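Local coordinates for diphthine synthase (Entamoeba histolytica, PDB 3I4T), which probably transfers methyl groups from S-adenosylmethionine to a diphthamide precursor on elongation factor 2, at residues L145-Q150 against D175-T180. Numbering follows the deposited sequence.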
ATOM      1  N   LEU A 145      -6.724   4.733   5.997  1.00 32.28           N
ATOM      2  CA  LEU A 145      -6.218   3.416   5.608  1.00 32.41           C
ATOM      3  C   LEU A 145      -6.028   2.391   6.737  1.00 32.66           C
ATOM      4  O   LEU A 145      -6.116   1.182   6.497  1.00 32.85           O
ATOM      5  CB  LEU A 145      -4.896   3.582   4.850  1.00 32.50           C
ATOM      6  CG  LEU A 145      -4.940   4.382   3.536  1.00 32.94           C
ATOM      7  CD1 LEU A 145      -3.536   4.523   2.968  1.00 31.56           C
ATOM      8  CD2 LEU A 145      -5.920   3.766   2.491  1.00 31.00           C
ATOM      9  N   TYR A 146      -5.765   2.855   7.961  1.00 32.84           N
ATOM     10  CA  TYR A 146      -5.658   1.936   9.100  1.00 32.65           C
ATOM     11  C   TYR A 146      -7.000   1.320   9.410  1.00 31.62           C
ATOM     12  O   TYR A 146      -7.068   0.238   9.973  1.00 31.52           O
ATOM     13  CB  TYR A 146      -5.132   2.625  10.357  1.00 33.26           C
ATOM     14  CG  TYR A 146      -3.752   3.216  10.220  1.00 36.19           C
ATOM     15  CD1 TYR A 146      -2.910   2.858   9.153  1.00 37.86           C
ATOM     16  CD2 TYR A 146      -3.274   4.127  11.171  1.00 38.39           C
ATOM     17  CE1 TYR A 146      -1.643   3.417   9.030  1.00 40.59           C
ATOM     18  CE2 TYR A 146      -2.004   4.686  11.064  1.00 39.95           C
ATOM     19  CZ  TYR A 146      -1.196   4.325   9.993  1.00 42.01           C
ATOM     20  OH  TYR A 146       0.062   4.878   9.883  1.00 45.40           O
ATOM     21  N   ARG A 147      -8.071   2.016   9.042  1.00 30.80           N
ATOM     22  CA  ARG A 147      -9.414   1.502   9.287  1.00 29.93           C
ATOM     23  C   ARG A 147      -9.921   0.495   8.244  1.00 28.97           C
ATOM     24  O   ARG A 147     -11.018  -0.004   8.374  1.00 28.90           O
ATOM     25  CB  ARG A 147     -10.401   2.652   9.486  1.00 30.08           C
ATOM     26  CG  ARG A 147     -10.077   3.546  10.699  1.00 30.06           C
ATOM     27  CD  ARG A 147     -11.264   4.419  11.066  1.00 30.24           C
ATOM     28  NE  ARG A 147     -12.465   3.592  11.183  1.00 31.56           N
ATOM     29  CZ  ARG A 147     -13.717   4.040  11.130  1.00 31.52           C
ATOM     30  NH1 ARG A 147     -13.982   5.335  10.965  1.00 31.29           N
ATOM     31  NH2 ARG A 147     -14.712   3.176  11.246  1.00 32.62           N
ATOM     32  N   PHE A 148      -9.130   0.196   7.217  1.00 28.67           N
ATOM     33  CA  PHE A 148      -9.508  -0.831   6.233  1.00 28.26           C
ATOM     34  C   PHE A 148      -9.349  -2.252   6.769  1.00 28.21           C
ATOM     35  O   PHE A 148      -8.278  -2.623   7.275  1.00 28.30           O
ATOM     36  CB  PHE A 148      -8.771  -0.640   4.893  1.00 27.81           C
ATOM     37  CG  PHE A 148      -9.446   0.358   3.993  1.00 27.98           C
ATOM     38  CD1 PHE A 148      -9.275   1.728   4.194  1.00 28.38           C
ATOM     39  CD2 PHE A 148     -10.300  -0.060   2.993  1.00 27.56           C
ATOM     40  CE1 PHE A 148      -9.928   2.657   3.394  1.00 28.62           C
ATOM     41  CE2 PHE A 148     -10.963   0.860   2.193  1.00 28.43           C
ATOM     42  CZ  PHE A 148     -10.776   2.224   2.397  1.00 28.69           C
ATOM     43  N   GLY A 149     -10.430  -3.022   6.671  1.00 28.04           N
ATOM     44  CA  GLY A 149     -10.453  -4.437   7.046  1.00 28.38           C
ATOM     45  C   GLY A 149      -9.901  -5.228   5.879  1.00 29.24           C
ATOM     46  O   GLY A 149      -9.102  -4.685   5.098  1.00 28.87           O
ATOM     47  N   GLN A 150     -10.327  -6.491   5.727  1.00 29.64           N
ATOM     48  CA  GLN A 150      -9.808  -7.304   4.625  1.00 29.83           C
ATOM     49  C   GLN A 150     -10.361  -6.901   3.251  1.00 30.45           C
ATOM     50  O   GLN A 150     -11.510  -6.452   3.125  1.00 30.28           O
ATOM     51  CB  GLN A 150      -9.917  -8.802   4.901  1.00 29.70           C
ATOM     52  CG  GLN A 150     -11.236  -9.491   4.594  1.00 30.01           C
ATOM     53  CD  GLN A 150     -11.235 -10.952   5.068  1.00 29.82           C
ATOM     54  OE1 GLN A 150     -10.423 -11.773   4.613  1.00 29.97           O
ATOM     55  NE2 GLN A 150     -12.143 -11.277   5.985  1.00 27.83           N
ATOM     56  N   ASP A 175     -19.726  -5.115  10.549  1.00 31.46           N
ATOM     57  CA  ASP A 175     -20.022  -5.462  11.953  1.00 31.93           C
ATOM     58  C   ASP A 175     -18.934  -4.989  12.916  1.00 31.48           C
ATOM     59  O   ASP A 175     -19.216  -4.642  14.055  1.00 31.41           O
ATOM     60  CB  ASP A 175     -20.150  -6.984  12.137  1.00 32.27           C
ATOM     61  CG  ASP A 175     -21.390  -7.558  11.513  1.00 34.91           C
ATOM     62  OD1 ASP A 175     -22.196  -6.807  10.907  1.00 36.96           O
ATOM     63  OD2 ASP A 175     -21.567  -8.791  11.643  1.00 38.90           O
ATOM     64  N   ASN A 176     -17.689  -5.009  12.459  1.00 31.51           N
ATOM     65  CA  ASN A 176     -16.547  -4.632  13.304  1.00 31.38           C
ATOM     66  C   ASN A 176     -15.979  -3.260  12.998  1.00 31.50           C
ATOM     67  O   ASN A 176     -14.856  -2.932  13.409  1.00 31.88           O
ATOM     68  CB  ASN A 176     -15.464  -5.698  13.214  1.00 31.15           C
ATOM     69  CG  ASN A 176     -15.949  -7.036  13.721  1.00 30.89           C
ATOM     70  OD1 ASN A 176     -16.146  -7.207  14.924  1.00 30.96           O
ATOM     71  ND2 ASN A 176     -16.172  -7.985  12.804  1.00 28.42           N
ATOM     72  N   ASN A 177     -16.769  -2.468  12.272  1.00 31.53           N
ATOM     73  CA  ASN A 177     -16.526  -1.032  12.080  1.00 31.64           C
ATOM     74  C   ASN A 177     -15.263  -0.709  11.261  1.00 31.61           C
ATOM     75  O   ASN A 177     -14.571   0.291  11.536  1.00 32.08           O
ATOM     76  CB  ASN A 177     -16.551  -0.293  13.431  1.00 31.46           C
ATOM     77  CG  ASN A 177     -16.704   1.205  13.275  1.00 32.50           C
ATOM     78  OD1 ASN A 177     -17.388   1.667  12.370  1.00 34.80           O
ATOM     79  ND2 ASN A 177     -16.059   1.974  14.157  1.00 31.90           N
ATOM     80  N   MET A 178     -14.994  -1.541  10.248  1.00 30.71           N
ATOM     81  CA  MET A 178     -13.861  -1.358   9.332  1.00 30.69           C
ATOM     82  C   MET A 178     -14.333  -1.053   7.915  1.00 30.29           C
ATOM     83  O   MET A 178     -15.420  -1.484   7.526  1.00 30.65           O
ATOM     84  CB  MET A 178     -12.981  -2.610   9.311  1.00 30.64           C
ATOM     85  CG  MET A 178     -12.310  -2.903  10.649  1.00 31.08           C
ATOM     86  SD  MET A 178     -11.271  -4.374  10.598  1.00 32.38           S
ATOM     87  CE  MET A 178     -12.436  -5.615  11.122  1.00 32.17           C
ATOM     88  N   HIS A 179     -13.527  -0.311   7.151  1.00 29.44           N
ATOM     89  CA  HIS A 179     -13.852  -0.008   5.751  1.00 28.69           C
ATOM     90  C   HIS A 179     -13.494  -1.194   4.869  1.00 28.49           C
ATOM     91  O   HIS A 179     -12.675  -2.024   5.253  1.00 28.15           O
ATOM     92  CB  HIS A 179     -13.105   1.240   5.241  1.00 28.47           C
ATOM     93  CG  HIS A 179     -13.242   2.450   6.120  1.00 27.87           C
ATOM     94  ND1 HIS A 179     -14.440   2.836   6.687  1.00 27.46           N
ATOM     95  CD2 HIS A 179     -12.332   3.379   6.504  1.00 27.23           C
ATOM     96  CE1 HIS A 179     -14.254   3.932   7.404  1.00 28.77           C
ATOM     97  NE2 HIS A 179     -12.984   4.285   7.305  1.00 28.19           N
ATOM     98  N   THR A 180     -14.094  -1.258   3.677  1.00 28.38           N
ATOM     99  CA  THR A 180     -13.763  -2.293   2.705  1.00 28.03           C
ATOM    100  C   THR A 180     -13.321  -1.723   1.353  1.00 29.18           C
ATOM    101  O   THR A 180     -13.945  -0.801   0.807  1.00 29.13           O
ATOM    102  CB  THR A 180     -14.942  -3.306   2.489  1.00 27.94           C
ATOM    103  OG1 THR A 180     -15.409  -3.806   3.749  1.00 24.95           O
ATOM    104  CG2 THR A 180     -14.504  -4.479   1.630  1.00 25.97           C
TER
HETATM  105  O   HOH W   1     -11.857   0.991  12.762  1.00 31.12           O
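Two groups grip the backbone oxygen of Asn177: Arg147 NH2 donates to Asn177 O over 2.9 Å, nearly straight at 167°, and a water bridges that oxygen to Arg147 NE. The acceptor lies in the guanidinium plane, whereas NH2 approaches from above the carbonyl plane. A bend at chi3 (51°) turns the arginine chain so that one guanidinium face lies over His179, with CZ 3.8 Å from His179 CE1 and the two planes inclined at 43°. Glu280 joins this pair from outside, forming a salt bridge with Arg147 NH1 and accepting from His179 NE2, while Ala273 N bonds His179 ND1. Next to this pair, the backbones form a single bridge: His179 N to Arg147 O and Gly149 N to His179 O, each 2.8 Å. On the Phe148 side, His179 CB sits 3.6 Å from the centroid of the Phe148 ring, almost on its normal, and the imidazole turns its edge to the same face. Asn177, with positive phi, closes helix 166-175 in a Schellman motif, and the arginine ties this exit to the loop entering strand 152-154. Because ND1 accepts from Ala273 N, the imidazole is probably neutral, protonated on NE2, and Glu280 would offset the charge of Arg147.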